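Local coordinates for protein Rho guanine nucleotide exchange factor 3 (PDB 2Z0Q) that acts as a guanine nucleotide exchange factor for the GTPases RhoA and RhoB, represented here by its catalytic DH domain and the adjoining PH domain, at residues 72-77 with 161-166; 107-112 with 199-204; 114-119 with 207-212; 169-174 with 182-187. All coordinates share one frame; numbering follows the deposited sequence.

Interactions 1, 2 and 4 join helices of the DH domain; interaction 3 lies where helix 180-213 meets the PH domain. Interactions 1 and 4 are buried: interaction 1 is a polar meeting of a tyrosine and a histidine between helices 67-84 and 155-172, interaction 4 an aliphatic contact where helix 155-172 turns back into helix 180-213. Interactions 2 and 3, only partly buried, both pair helix 107-125 with helix 180-213, by a salt bridge near the surface and by tyrosines with bridging water nearer the PH domain. Interactions 1 and 2 touch through His74 and Tyr108, whereas interactions 3 and 4 lie with centres about 36 Å apart.

Interaction 1: 72-77 with 161-166; sequences PLHEEL and VKYPLL
Tyr163 reaches across from helix 155-172 and sets its hydroxyl against the edge of the His74 imidazole, in the plane of that ring, with OH of Tyr163 3.2 Å from CE1 of His74. The backbones stay well apart, the CA atoms of His74 and Tyr163 being 12.4 Å from each other, so both side chains must reach inward to meet. His74 has CG anti to its carbonyl carbon (chi1 -64°), a turn that brings the ring inward although its first bond points along the flank of the helix. The packed part is this buried polar centre. Glu31 of helix 15-51 is hydrogen-bonded there to both sides of the contact, OE2 to OH of Tyr163 and OE1 to ND1 of His74, while NE2 of His74 pairs with OH of Tyr108. Both imidazole nitrogens are thus satisfied and the ring's rotation is fixed; the neighbouring carboxylate would probably favour a protonated imidazole. Leu77 closes in more loosely, its CD2 4.4 Å from OH of Tyr163, and rests otherwise on Ile97 and Trp101. On the outer side of helix 67-84 the character changes: the exposed Glu76 adds nothing across the interface. Polar side chains buried between helices and tied through a carboxylate here join four helices of the elongated helical bundle that defines the DH (RhoGEF) domain.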
loop_
_atom_site.group_PDB
_atom_site.type_symbol
_atom_site.label_atom_id
_atom_site.label_comp_id
_atom_site.label_asym_id
_atom_site.label_seq_id
_atom_site.Cartn_x
_atom_site.Cartn_y
_atom_site.Cartn_z
ATOM N N PRO A 72 3.700 17.439 11.352
ATOM C CA PRO A 72 3.111 18.646 11.945
ATOM C C PRO A 72 1.578 18.683 11.896
ATOM O O PRO A 72 0.952 19.253 12.782
ATOM C CB PRO A 72 3.739 19.786 11.137
ATOM C CG PRO A 72 5.030 19.185 10.646
ATOM C CD PRO A 72 4.670 17.785 10.289
ATOM N N LEU A 73 0.984 18.077 10.875
ATOM C CA LEU A 73 -0.487 18.072 10.744
ATOM C C LEU A 73 -1.174 17.380 11.932
ATOM O O LEU A 73 -2.188 17.842 12.455
ATOM C CB LEU A 73 -0.919 17.329 9.474
ATOM C CG LEU A 73 -0.196 17.678 8.183
ATOM C CD1 LEU A 73 -0.888 16.976 7.036
ATOM C CD2 LEU A 73 -0.172 19.175 8.007
ATOM N N HIS A 74 -0.617 16.242 12.302
ATOM C CA HIS A 74 -1.129 15.444 13.411
ATOM C C HIS A 74 -0.768 16.079 14.764
ATOM O O HIS A 74 -1.576 16.098 15.702
ATOM C CB HIS A 74 -0.613 14.004 13.221
ATOM C CG HIS A 74 -1.154 13.355 11.982
ATOM N ND1 HIS A 74 -2.462 12.921 11.885
ATOM C CD2 HIS A 74 -0.592 13.125 10.771
ATOM C CE1 HIS A 74 -2.682 12.461 10.667
ATOM N NE2 HIS A 74 -1.564 12.576 9.969
ATOM N N GLU A 75 0.415 16.682 14.861
ATOM C CA GLU A 75 0.773 17.345 16.094
ATOM C C GLU A 75 -0.201 18.476 16.326
ATOM O O GLU A 75 -0.585 18.737 17.468
ATOM C CB GLU A 75 2.213 17.899 16.046
ATOM C CG GLU A 75 3.279 16.813 15.973
ATOM C CD GLU A 75 4.698 17.384 15.864
ATOM O OE1 GLU A 75 4.987 18.105 14.883
ATOM O OE2 GLU A 75 5.513 17.100 16.770
ATOM N N GLU A 76 -0.599 19.160 15.252
ATOM C CA GLU A 76 -1.544 20.255 15.394
ATOM C C GLU A 76 -2.886 19.721 15.878
ATOM O O GLU A 76 -3.491 20.311 16.758
ATOM C CB GLU A 76 -1.755 20.991 14.074
ATOM C CG GLU A 76 -2.736 22.147 14.181
ATOM C CD GLU A 76 -2.236 23.242 15.088
ATOM O OE1 GLU A 76 -1.008 23.483 15.105
ATOM O OE2 GLU A 76 -3.050 23.881 15.777
ATOM N N LEU A 77 -3.355 18.612 15.318
ATOM C CA LEU A 77 -4.652 18.111 15.775
ATOM C C LEU A 77 -4.550 17.683 17.240
ATOM O O LEU A 77 -5.395 18.012 18.065
ATOM C CB LEU A 77 -5.128 16.942 14.908
ATOM C CG LEU A 77 -6.392 16.281 15.456
ATOM C CD1 LEU A 77 -7.520 17.289 15.574
ATOM C CD2 LEU A 77 -6.737 15.089 14.568
ATOM N N VAL A 161 -7.735 6.457 6.096
ATOM C CA VAL A 161 -8.838 5.555 5.800
ATOM C C VAL A 161 -9.698 5.238 7.008
ATOM O O VAL A 161 -10.901 4.974 6.870
ATOM C CB VAL A 161 -8.266 4.241 5.153
ATOM C CG1 VAL A 161 -9.224 3.051 5.307
ATOM C CG2 VAL A 161 -7.951 4.508 3.718
ATOM N N LYS A 162 -9.081 5.302 8.184
ATOM C CA LYS A 162 -9.732 4.991 9.439
ATOM C C LYS A 162 -10.450 6.175 10.069
ATOM O O LYS A 162 -11.238 5.995 10.994
ATOM C CB LYS A 162 -8.706 4.436 10.439
ATOM C CG LYS A 162 -9.338 3.608 11.555
ATOM C CD LYS A 162 -8.263 2.937 12.439
ATOM C CE LYS A 162 -8.903 2.209 13.624
ATOM N NZ LYS A 162 -7.849 1.762 14.572
ATOM N N TYR A 163 -10.259 7.397 9.555
ATOM C CA TYR A 163 -10.910 8.516 10.242
ATOM C C TYR A 163 -12.454 8.418 10.281
ATOM O O TYR A 163 -13.070 8.718 11.295
ATOM C CB TYR A 163 -10.490 9.873 9.639
ATOM C CG TYR A 163 -9.183 10.424 10.190
ATOM C CD1 TYR A 163 -9.007 10.607 11.569
ATOM C CD2 TYR A 163 -8.133 10.779 9.341
ATOM C CE1 TYR A 163 -7.834 11.119 12.085
ATOM C CE2 TYR A 163 -6.968 11.288 9.840
ATOM C CZ TYR A 163 -6.809 11.458 11.220
ATOM O OH TYR A 163 -5.623 11.943 11.739
ATOM N N PRO A 164 -13.097 8.015 9.160
ATOM C CA PRO A 164 -14.560 7.930 9.219
ATOM C C PRO A 164 -15.025 7.005 10.386
ATOM O O PRO A 164 -15.939 7.347 11.143
ATOM C CB PRO A 164 -14.934 7.374 7.836
ATOM C CG PRO A 164 -13.877 7.948 6.944
ATOM C CD PRO A 164 -12.595 7.777 7.801
ATOM N N LEU A 165 -14.380 5.852 10.509
ATOM C CA LEU A 165 -14.719 4.887 11.559
ATOM C C LEU A 165 -14.533 5.507 12.954
ATOM O O LEU A 165 -15.391 5.392 13.827
ATOM C CB LEU A 165 -13.806 3.643 11.408
ATOM C CG LEU A 165 -13.920 2.509 12.444
ATOM C CD1 LEU A 165 -13.252 1.204 11.855
ATOM C CD2 LEU A 165 -13.253 2.903 13.732
ATOM N N LEU A 166 -13.402 6.182 13.140
ATOM C CA LEU A 166 -13.091 6.775 14.442
ATOM C C LEU A 166 -14.014 7.930 14.806
ATOM O O LEU A 166 -14.455 8.037 15.954
ATOM C CB LEU A 166 -11.636 7.267 14.451
ATOM C CG LEU A 166 -10.523 6.258 14.302
ATOM C CD1 LEU A 166 -9.154 7.024 14.026
ATOM C CD2 LEU A 166 -10.451 5.451 15.613
#

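Interaction 2: 107-112 with 199-204; sequences SYDSYC and NTKTGE
Lys201 and Asp109 form a salt bridge between two helices, with NZ of Lys201 3.2 Å from OD1 of Asp109. A weak second bond runs from NZ of Lys201 to OD2 of Asp109 at 3.4 Å, so the ammonium straddles both oxygens unequally. It does not lie flat with the carboxylate: the donor meets OD1 from above the plane, 38° out of it. The two side chains lie nearly perpendicular, and CD of Lys201 also comes within 3.5 Å of OD1 of Asp109. Extended beyond CG, the lysine spans the gap between backbones whose CA atoms, at Asp109 and Lys201, are 8.6 Å apart. The aspartate comes to meet it by placing CG anti to the backbone N (chi1 -173°). Both residues sit at the partly exposed margin of the DH helical bundle, where helix 107-125 packs against the long C-terminal helix 180-213 that runs on toward the PH domain. Inward from the salt bridge the helices draw closer, to 6.5 Å between the CA atoms of Cys112 and Thr202. Here the contact is small: CB of Cys112 lies 3.9 Å from OG1 of Thr202. That hydroxyl is engaged elsewhere, with Ile198 O one turn back along its own helix and with NH2 of Arg157. Cys112 also packs on Ile198 of helix 180-213 and on Arg157, which extends the contact to helix 155-172.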
loop_
_atom_site.group_PDB
_atom_site.type_symbol
_atom_site.label_atom_id
_atom_site.label_comp_id
_atom_site.label_asym_id
_atom_site.label_seq_id
_atom_site.Cartn_x
_atom_site.Cartn_y
_atom_site.Cartn_z
ATOM N N SER A 107 -2.590 17.905 2.210
ATOM C CA SER A 107 -1.221 17.385 2.035
ATOM C C SER A 107 -1.189 15.870 1.818
ATOM O O SER A 107 -0.203 15.335 1.283
ATOM C CB SER A 107 -0.359 17.743 3.235
ATOM O OG SER A 107 -0.331 19.138 3.423
ATOM N N TYR A 108 -2.247 15.153 2.207
ATOM C CA TYR A 108 -2.239 13.701 1.968
ATOM C C TYR A 108 -2.326 13.394 0.464
ATOM O O TYR A 108 -1.932 12.325 0.017
ATOM C CB TYR A 108 -3.383 13.004 2.711
ATOM C CG TYR A 108 -2.996 12.563 4.098
ATOM C CD1 TYR A 108 -2.681 13.483 5.091
ATOM C CD2 TYR A 108 -2.859 11.205 4.388
ATOM C CE1 TYR A 108 -2.222 13.053 6.378
ATOM C CE2 TYR A 108 -2.403 10.764 5.640
ATOM C CZ TYR A 108 -2.087 11.685 6.621
ATOM O OH TYR A 108 -1.626 11.207 7.820
ATOM N N ASP A 109 -2.845 14.339 -0.322
ATOM C CA ASP A 109 -2.948 14.135 -1.754
ATOM C C ASP A 109 -1.539 13.988 -2.341
ATOM O O ASP A 109 -1.245 13.018 -3.044
ATOM C CB ASP A 109 -3.649 15.329 -2.406
ATOM C CG ASP A 109 -3.935 15.112 -3.862
ATOM O OD1 ASP A 109 -4.366 14.008 -4.212
ATOM O OD2 ASP A 109 -3.747 16.061 -4.660
ATOM N N SER A 110 -0.686 14.957 -2.027
ATOM C CA SER A 110 0.695 14.991 -2.489
ATOM C C SER A 110 1.411 13.724 -2.027
ATOM O O SER A 110 2.058 13.033 -2.812
ATOM C CB SER A 110 1.370 16.238 -1.910
ATOM O OG SER A 110 2.708 16.382 -2.352
ATOM N N TYR A 111 1.264 13.410 -0.743
ATOM C CA TYR A 111 1.893 12.232 -0.167
ATOM C C TYR A 111 1.468 10.917 -0.813
ATOM O O TYR A 111 2.306 10.105 -1.223
ATOM C CB TYR A 111 1.585 12.160 1.322
ATOM C CG TYR A 111 2.224 10.971 1.972
ATOM C CD1 TYR A 111 3.607 10.903 2.122
ATOM C CD2 TYR A 111 1.460 9.904 2.404
ATOM C CE1 TYR A 111 4.209 9.785 2.696
ATOM C CE2 TYR A 111 2.055 8.776 2.983
ATOM C CZ TYR A 111 3.420 8.728 3.125
ATOM O OH TYR A 111 4.014 7.620 3.705
ATOM N N CYS A 112 0.167 10.663 -0.873
ATOM C CA CYS A 112 -0.285 9.409 -1.459
ATOM C C CYS A 112 0.074 9.248 -2.925
ATOM O O CYS A 112 0.171 8.120 -3.418
ATOM C CB CYS A 112 -1.786 9.247 -1.271
ATOM S SG CYS A 112 -2.194 9.100 0.462
ATOM N N ASN A 199 -8.028 7.633 -3.165
ATOM C CA ASN A 199 -7.932 6.220 -3.585
ATOM C C ASN A 199 -8.019 6.100 -5.110
ATOM O O ASN A 199 -7.339 5.271 -5.728
ATOM C CB ASN A 199 -9.045 5.359 -2.957
ATOM C CG ASN A 199 -8.797 5.065 -1.499
ATOM O OD1 ASN A 199 -7.688 5.237 -0.999
ATOM N ND2 ASN A 199 -9.830 4.616 -0.802
ATOM N N THR A 200 -8.885 6.909 -5.718
ATOM C CA THR A 200 -9.038 6.875 -7.163
ATOM C C THR A 200 -7.760 7.338 -7.849
ATOM O O THR A 200 -7.293 6.704 -8.787
ATOM C CB THR A 200 -10.222 7.733 -7.606
ATOM O OG1 THR A 200 -11.422 7.105 -7.143
ATOM C CG2 THR A 200 -10.288 7.837 -9.152
ATOM N N LYS A 201 -7.180 8.431 -7.372
ATOM C CA LYS A 201 -5.958 8.968 -7.968
ATOM C C LYS A 201 -4.766 8.036 -7.762
ATOM O O LYS A 201 -3.894 7.931 -8.632
ATOM C CB LYS A 201 -5.606 10.314 -7.345
ATOM C CG LYS A 201 -6.525 11.429 -7.686
ATOM C CD LYS A 201 -6.019 12.690 -7.024
ATOM C CE LYS A 201 -7.019 13.816 -7.083
ATOM N NZ LYS A 201 -6.479 14.984 -6.336
ATOM N N THR A 202 -4.707 7.410 -6.595
ATOM C CA THR A 202 -3.631 6.480 -6.265
ATOM C C THR A 202 -3.667 5.305 -7.254
ATOM O O THR A 202 -2.626 4.860 -7.751
ATOM C CB THR A 202 -3.788 5.922 -4.823
ATOM O OG1 THR A 202 -3.631 6.987 -3.879
ATOM C CG2 THR A 202 -2.720 4.847 -4.541
ATOM N N GLY A 203 -4.863 4.804 -7.535
ATOM C CA GLY A 203 -5.003 3.692 -8.459
ATOM C C GLY A 203 -4.516 4.067 -9.843
ATOM O O GLY A 203 -3.812 3.294 -10.522
ATOM N N GLU A 204 -4.884 5.263 -10.277
ATOM C CA GLU A 204 -4.454 5.731 -11.585
ATOM C C GLU A 204 -2.938 5.962 -11.631
ATOM O O GLU A 204 -2.299 5.635 -12.628
ATOM C CB GLU A 204 -5.177 7.033 -11.955
ATOM C CG GLU A 204 -6.698 6.920 -11.871
ATOM C CD GLU A 204 -7.404 8.265 -12.058
ATOM O OE1 GLU A 204 -6.981 9.264 -11.417
ATOM O OE2 GLU A 204 -8.386 8.315 -12.835
#

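Interaction 3: 114-119 with 207-212; sequences NQVAAK and CRYYKE
A water joins Ala117 to Tyr209, donating to O of Ala117 at 2.9 Å and lying 3.0 Å from OH of Tyr209. It bridges helix 107-125 of the DH domain to the last stretch of helix 180-213, where that helix passes from the DH bundle into the PH domain; the short segments cross at -46°. Beneath the water the contact is apolar. Backbone N of Ala117 lies over one face of the Tyr209 ring, and CB of Ala117 is 4.0 Å from CE1 of Tyr209. Val116 straddles the base of the same ring with both methyls: CG1 takes the crowded position between backbone N and carbonyl carbon (chi1 66°), leaving CG2 3.7 Å from CD2 of Tyr209. A leucine here has neither hydroxyl nor ring, so the water would probably be held less firmly, and Ala117 would lose the flat face it lies on. CG2 of Val116 also touches CE2 of Tyr210 at 3.8 Å. The Tyr210 ring also meets those of His235, Phe249 and Tyr269 of the PH domain. Within helix 180-213 the edge of Tyr209 is set on the face of Tyr210, CD2 of Tyr209 standing 3.7 Å above the plane of the Tyr210 ring, over its centre.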
loop_
_atom_site.group_PDB
_atom_site.type_symbol
_atom_site.label_atom_id
_atom_site.label_comp_id
_atom_site.label_asym_id
_atom_site.label_seq_id
_atom_site.Cartn_x
_atom_site.Cartn_y
_atom_site.Cartn_z
ATOM N N ASN A 114 2.957 10.152 -4.314
ATOM C CA ASN A 114 4.360 9.779 -4.480
ATOM C C ASN A 114 4.682 8.447 -3.817
ATOM O O ASN A 114 5.825 7.960 -3.862
ATOM C CB ASN A 114 5.272 10.874 -3.918
ATOM C CG ASN A 114 5.158 11.023 -2.410
ATOM O OD1 ASN A 114 5.056 10.028 -1.674
ATOM N ND2 ASN A 114 5.210 12.276 -1.932
ATOM N N GLN A 115 3.664 7.850 -3.212
ATOM C CA GLN A 115 3.826 6.585 -2.524
ATOM C C GLN A 115 4.271 5.459 -3.486
ATOM O O GLN A 115 5.118 4.643 -3.121
ATOM C CB GLN A 115 2.502 6.210 -1.842
ATOM C CG GLN A 115 2.617 5.184 -0.733
ATOM C CD GLN A 115 3.226 5.751 0.532
ATOM O OE1 GLN A 115 4.085 6.638 0.488
ATOM N NE2 GLN A 115 2.804 5.223 1.670
ATOM N N VAL A 116 3.723 5.414 -4.707
ATOM C CA VAL A 116 4.096 4.313 -5.627
ATOM C C VAL A 116 5.583 4.292 -5.942
ATOM O O VAL A 116 6.201 3.220 -5.944
ATOM C CB VAL A 116 3.271 4.325 -6.967
ATOM C CG1 VAL A 116 3.580 5.542 -7.793
ATOM C CG2 VAL A 116 3.582 3.084 -7.777
ATOM N N ALA A 117 6.179 5.458 -6.193
ATOM C CA ALA A 117 7.614 5.491 -6.474
ATOM C C ALA A 117 8.416 4.986 -5.267
ATOM O O ALA A 117 9.367 4.234 -5.431
ATOM C CB ALA A 117 8.046 6.906 -6.848
ATOM N N ALA A 118 8.024 5.377 -4.051
ATOM C CA ALA A 118 8.734 4.941 -2.844
ATOM C C ALA A 118 8.602 3.439 -2.617
ATOM O O ALA A 118 9.570 2.752 -2.256
ATOM C CB ALA A 118 8.200 5.717 -1.600
ATOM N N LYS A 119 7.396 2.918 -2.817
ATOM C CA LYS A 119 7.164 1.496 -2.631
ATOM C C LYS A 119 7.906 0.690 -3.684
ATOM O O LYS A 119 8.435 -0.375 -3.381
ATOM C CB LYS A 119 5.674 1.159 -2.715
ATOM C CG LYS A 119 4.897 1.644 -1.523
ATOM C CD LYS A 119 3.439 1.224 -1.603
ATOM C CE LYS A 119 2.897 0.959 -0.209
ATOM N NZ LYS A 119 1.508 0.462 -0.305
ATOM N N CYS A 207 -0.980 2.530 -11.863
ATOM C CA CYS A 207 -1.075 1.963 -13.201
ATOM C C CYS A 207 -0.170 2.732 -14.191
ATOM O O CYS A 207 0.551 2.133 -14.982
ATOM C CB CYS A 207 -2.542 2.002 -13.664
ATOM S SG CYS A 207 -2.862 1.311 -15.260
ATOM N N ARG A 208 -0.201 4.058 -14.137
ATOM C CA ARG A 208 0.614 4.874 -15.026
ATOM C C ARG A 208 2.121 4.691 -14.741
ATOM O O ARG A 208 2.945 4.570 -15.671
ATOM C CB ARG A 208 0.196 6.344 -14.846
ATOM C CG ARG A 208 0.782 7.309 -15.868
ATOM C CD ARG A 208 0.234 8.756 -15.648
ATOM N NE ARG A 208 0.578 9.291 -14.322
ATOM C CZ ARG A 208 -0.291 9.512 -13.332
ATOM N NH1 ARG A 208 -1.594 9.256 -13.484
ATOM N NH2 ARG A 208 0.149 9.981 -12.166
ATOM N N TYR A 209 2.479 4.693 -13.465
ATOM C CA TYR A 209 3.867 4.541 -13.030
ATOM C C TYR A 209 4.483 3.252 -13.581
ATOM O O TYR A 209 5.590 3.261 -14.145
ATOM C CB TYR A 209 3.955 4.482 -11.498
ATOM C CG TYR A 209 5.372 4.268 -10.986
ATOM C CD1 TYR A 209 6.234 5.348 -10.825
ATOM C CD2 TYR A 209 5.862 2.986 -10.716
ATOM C CE1 TYR A 209 7.550 5.176 -10.421
ATOM C CE2 TYR A 209 7.191 2.793 -10.301
ATOM C CZ TYR A 209 8.031 3.906 -10.166
ATOM O OH TYR A 209 9.348 3.746 -9.850
ATOM N N TYR A 210 3.785 2.127 -13.403
ATOM C CA TYR A 210 4.387 0.881 -13.899
ATOM C C TYR A 210 4.350 0.771 -15.415
ATOM O O TYR A 210 5.308 0.269 -16.005
ATOM C CB TYR A 210 3.758 -0.335 -13.202
ATOM C CG TYR A 210 4.225 -0.430 -11.775
ATOM C CD1 TYR A 210 5.552 -0.745 -11.476
ATOM C CD2 TYR A 210 3.338 -0.202 -10.703
ATOM C CE1 TYR A 210 5.998 -0.843 -10.177
ATOM C CE2 TYR A 210 3.780 -0.297 -9.391
ATOM C CZ TYR A 210 5.115 -0.624 -9.132
ATOM O OH TYR A 210 5.571 -0.717 -7.845
ATOM N N LYS A 211 3.301 1.272 -16.073
ATOM C CA LYS A 211 3.279 1.217 -17.535
ATOM C C LYS A 211 4.464 1.992 -18.130
ATOM O O LYS A 211 5.047 1.583 -19.138
ATOM C CB LYS A 211 1.977 1.807 -18.095
ATOM C CG LYS A 211 0.824 0.827 -18.132
ATOM C CD LYS A 211 -0.544 1.497 -18.304
ATOM C CE LYS A 211 -0.666 2.218 -19.628
ATOM N NZ LYS A 211 -2.097 2.674 -19.766
ATOM N N GLU A 212 4.822 3.112 -17.511
ATOM C CA GLU A 212 5.925 3.922 -18.047
ATOM C C GLU A 212 7.279 3.284 -17.788
ATOM O O GLU A 212 8.275 3.646 -18.422
ATOM C CB GLU A 212 5.881 5.341 -17.442
ATOM C CG GLU A 212 4.500 5.968 -17.589
ATOM C CD GLU A 212 4.441 7.439 -17.207
ATOM O OE1 GLU A 212 5.103 7.849 -16.217
ATOM O OE2 GLU A 212 3.711 8.175 -17.901
HETATM O O HOH W 1 4.651 0.519 -5.941
HETATM O O HOH W 2 11.076 4.802 -7.641
#

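Interaction 4: 169-174 with 182-187; sequences EILRHT and QHLEEA
A leucine methyl and a threonine hydroxyl meet oddly here: CD1 of Leu184 lies 3.7 Å from OG1 of Thr174, a polar atom turned into an otherwise aliphatic contact. The oxygen is engaged backward, donating to O of Ile170 at 2.7 Å from 50° above the carbonyl plane. N of His173 reaches that same carbonyl oxygen from the opposite face, so two donors grip it as the helix ends. An alanine in place of the threonine takes away the hydroxyl, and the helix end, held at O of Ile170 by N of His173 alone of the two donors, would probably be freer to move. Helices 155-172 and 180-213 run roughly antiparallel here as a helical hairpin of the DH domain, the short connection between them starting at this turn. Leu184 is the central side chain of the contact: its CD1 also packs on CG2 of Ile170 at 3.8 Å, the two side chains nearly perpendicular, and on CA of Leu171. Leu171, with CG anti to the backbone N (chi1 175°), runs antiparallel beside Leu184 and sets CD2 3.7 Å from CG of Glu185, where the contact reaches the surface. Leu184 is backed by Leu98 and Val94. On the side of helix 155-172 toward helix 15-51, Glu169 joins the turn to the helix, OE1 in a salt bridge to NH1 of Arg172 and OE2 accepting from NE2 of His173 at 2.8 Å, in the plane of the imidazole.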
loop_
_atom_site.group_PDB
_atom_site.type_symbol
_atom_site.label_atom_id
_atom_site.label_comp_id
_atom_site.label_asym_id
_atom_site.label_seq_id
_atom_site.Cartn_x
_atom_site.Cartn_y
_atom_site.Cartn_z
ATOM N N GLU A 169 -17.503 6.642 15.628
ATOM C CA GLU A 169 -17.559 6.016 16.965
ATOM C C GLU A 169 -17.877 7.146 17.974
ATOM O O GLU A 169 -18.638 6.931 18.914
ATOM C CB GLU A 169 -16.241 5.316 17.273
ATOM C CG GLU A 169 -16.173 4.682 18.710
ATOM C CD GLU A 169 -17.275 3.643 18.923
ATOM O OE1 GLU A 169 -17.701 3.026 17.916
ATOM O OE2 GLU A 169 -17.690 3.409 20.085
ATOM N N ILE A 170 -17.318 8.353 17.787
ATOM C CA ILE A 170 -17.681 9.464 18.673
ATOM C C ILE A 170 -19.150 9.887 18.428
ATOM O O ILE A 170 -19.948 10.063 19.357
ATOM C CB ILE A 170 -16.790 10.705 18.450
ATOM C CG1 ILE A 170 -15.305 10.317 18.561
ATOM C CG2 ILE A 170 -17.169 11.781 19.461
ATOM C CD1 ILE A 170 -14.326 11.447 18.133
ATOM N N LEU A 171 -19.494 10.025 17.143
ATOM C CA LEU A 171 -20.837 10.464 16.769
ATOM C C LEU A 171 -21.955 9.582 17.337
ATOM O O LEU A 171 -22.982 10.077 17.817
ATOM C CB LEU A 171 -20.945 10.467 15.218
ATOM C CG LEU A 171 -22.363 10.793 14.712
ATOM C CD1 LEU A 171 -22.830 12.170 15.162
ATOM C CD2 LEU A 171 -22.325 10.723 13.195
ATOM N N ARG A 172 -21.772 8.262 17.272
ATOM C CA ARG A 172 -22.865 7.404 17.726
ATOM C C ARG A 172 -23.146 7.481 19.216
ATOM O O ARG A 172 -24.213 7.102 19.657
ATOM C CB ARG A 172 -22.676 5.936 17.267
ATOM C CG ARG A 172 -21.514 5.153 17.881
ATOM C CD ARG A 172 -21.646 3.633 17.498
ATOM N NE ARG A 172 -21.779 3.488 16.043
ATOM C CZ ARG A 172 -20.755 3.426 15.191
ATOM N NH1 ARG A 172 -19.502 3.470 15.632
ATOM N NH2 ARG A 172 -20.990 3.382 13.868
ATOM N N HIS A 173 -22.211 8.011 19.990
ATOM C CA HIS A 173 -22.458 8.170 21.431
ATOM C C HIS A 173 -22.682 9.653 21.769
ATOM O O HIS A 173 -22.721 10.053 22.940
ATOM C CB HIS A 173 -21.290 7.613 22.224
ATOM C CG HIS A 173 -20.985 6.191 21.896
ATOM N ND1 HIS A 173 -21.916 5.187 22.041
ATOM C CD2 HIS A 173 -19.874 5.612 21.377
ATOM C CE1 HIS A 173 -21.390 4.050 21.622
ATOM N NE2 HIS A 173 -20.154 4.279 21.213
ATOM N N THR A 174 -22.881 10.472 20.746
ATOM C CA THR A 174 -23.127 11.903 20.958
ATOM C C THR A 174 -24.652 12.155 20.970
ATOM O O THR A 174 -25.354 11.844 19.989
ATOM C CB THR A 174 -22.458 12.766 19.833
ATOM O OG1 THR A 174 -21.030 12.540 19.814
ATOM C CG2 THR A 174 -22.703 14.259 20.081
ATOM N N GLN A 182 -23.899 17.525 14.447
ATOM C CA GLN A 182 -23.748 18.079 13.093
ATOM C C GLN A 182 -22.297 18.222 12.654
ATOM O O GLN A 182 -21.947 17.944 11.522
ATOM C CB GLN A 182 -24.456 19.433 12.985
ATOM C CG GLN A 182 -25.976 19.331 12.926
ATOM C CD GLN A 182 -26.665 19.298 14.284
ATOM O OE1 GLN A 182 -27.898 19.426 14.346
ATOM N NE2 GLN A 182 -25.896 19.137 15.377
ATOM N N HIS A 183 -21.439 18.685 13.554
ATOM C CA HIS A 183 -20.037 18.865 13.193
ATOM C C HIS A 183 -19.363 17.569 12.854
ATOM O O HIS A 183 -18.546 17.508 11.933
ATOM C CB HIS A 183 -19.310 19.562 14.333
ATOM C CG HIS A 183 -19.760 20.974 14.510
ATOM N ND1 HIS A 183 -19.970 21.550 15.743
ATOM C CD2 HIS A 183 -20.069 21.922 13.590
ATOM C CE1 HIS A 183 -20.387 22.796 15.575
ATOM N NE2 HIS A 183 -20.455 23.044 14.281
ATOM N N LEU A 184 -19.701 16.513 13.598
ATOM C CA LEU A 184 -19.092 15.218 13.310
ATOM C C LEU A 184 -19.625 14.655 12.006
ATOM O O LEU A 184 -18.867 14.085 11.231
ATOM C CB LEU A 184 -19.350 14.235 14.467
ATOM C CG LEU A 184 -18.484 14.528 15.706
ATOM C CD1 LEU A 184 -19.062 13.806 16.902
ATOM C CD2 LEU A 184 -17.008 14.108 15.435
ATOM N N GLU A 185 -20.932 14.786 11.782
ATOM C CA GLU A 185 -21.492 14.303 10.511
ATOM C C GLU A 185 -20.761 15.012 9.342
ATOM O O GLU A 185 -20.458 14.399 8.311
ATOM C CB GLU A 185 -23.010 14.574 10.468
ATOM C CG GLU A 185 -23.755 13.649 11.438
ATOM C CD GLU A 185 -25.208 14.026 11.698
ATOM O OE1 GLU A 185 -25.625 15.136 11.294
ATOM O OE2 GLU A 185 -25.934 13.198 12.331
ATOM N N GLU A 186 -20.482 16.296 9.517
ATOM C CA GLU A 186 -19.782 17.034 8.483
ATOM C C GLU A 186 -18.361 16.507 8.263
ATOM O O GLU A 186 -17.964 16.220 7.153
ATOM C CB GLU A 186 -19.767 18.531 8.815
ATOM C CG GLU A 186 -18.763 19.324 7.967
ATOM C CD GLU A 186 -18.729 20.847 8.262
ATOM O OE1 GLU A 186 -19.346 21.298 9.233
ATOM O OE2 GLU A 186 -18.039 21.593 7.484
ATOM N N ALA A 187 -17.609 16.352 9.359
ATOM C CA ALA A 187 -16.253 15.882 9.256
ATOM C C ALA A 187 -16.176 14.507 8.601
ATOM O O ALA A 187 -15.282 14.248 7.800
ATOM C CB ALA A 187 -15.610 15.853 10.670
#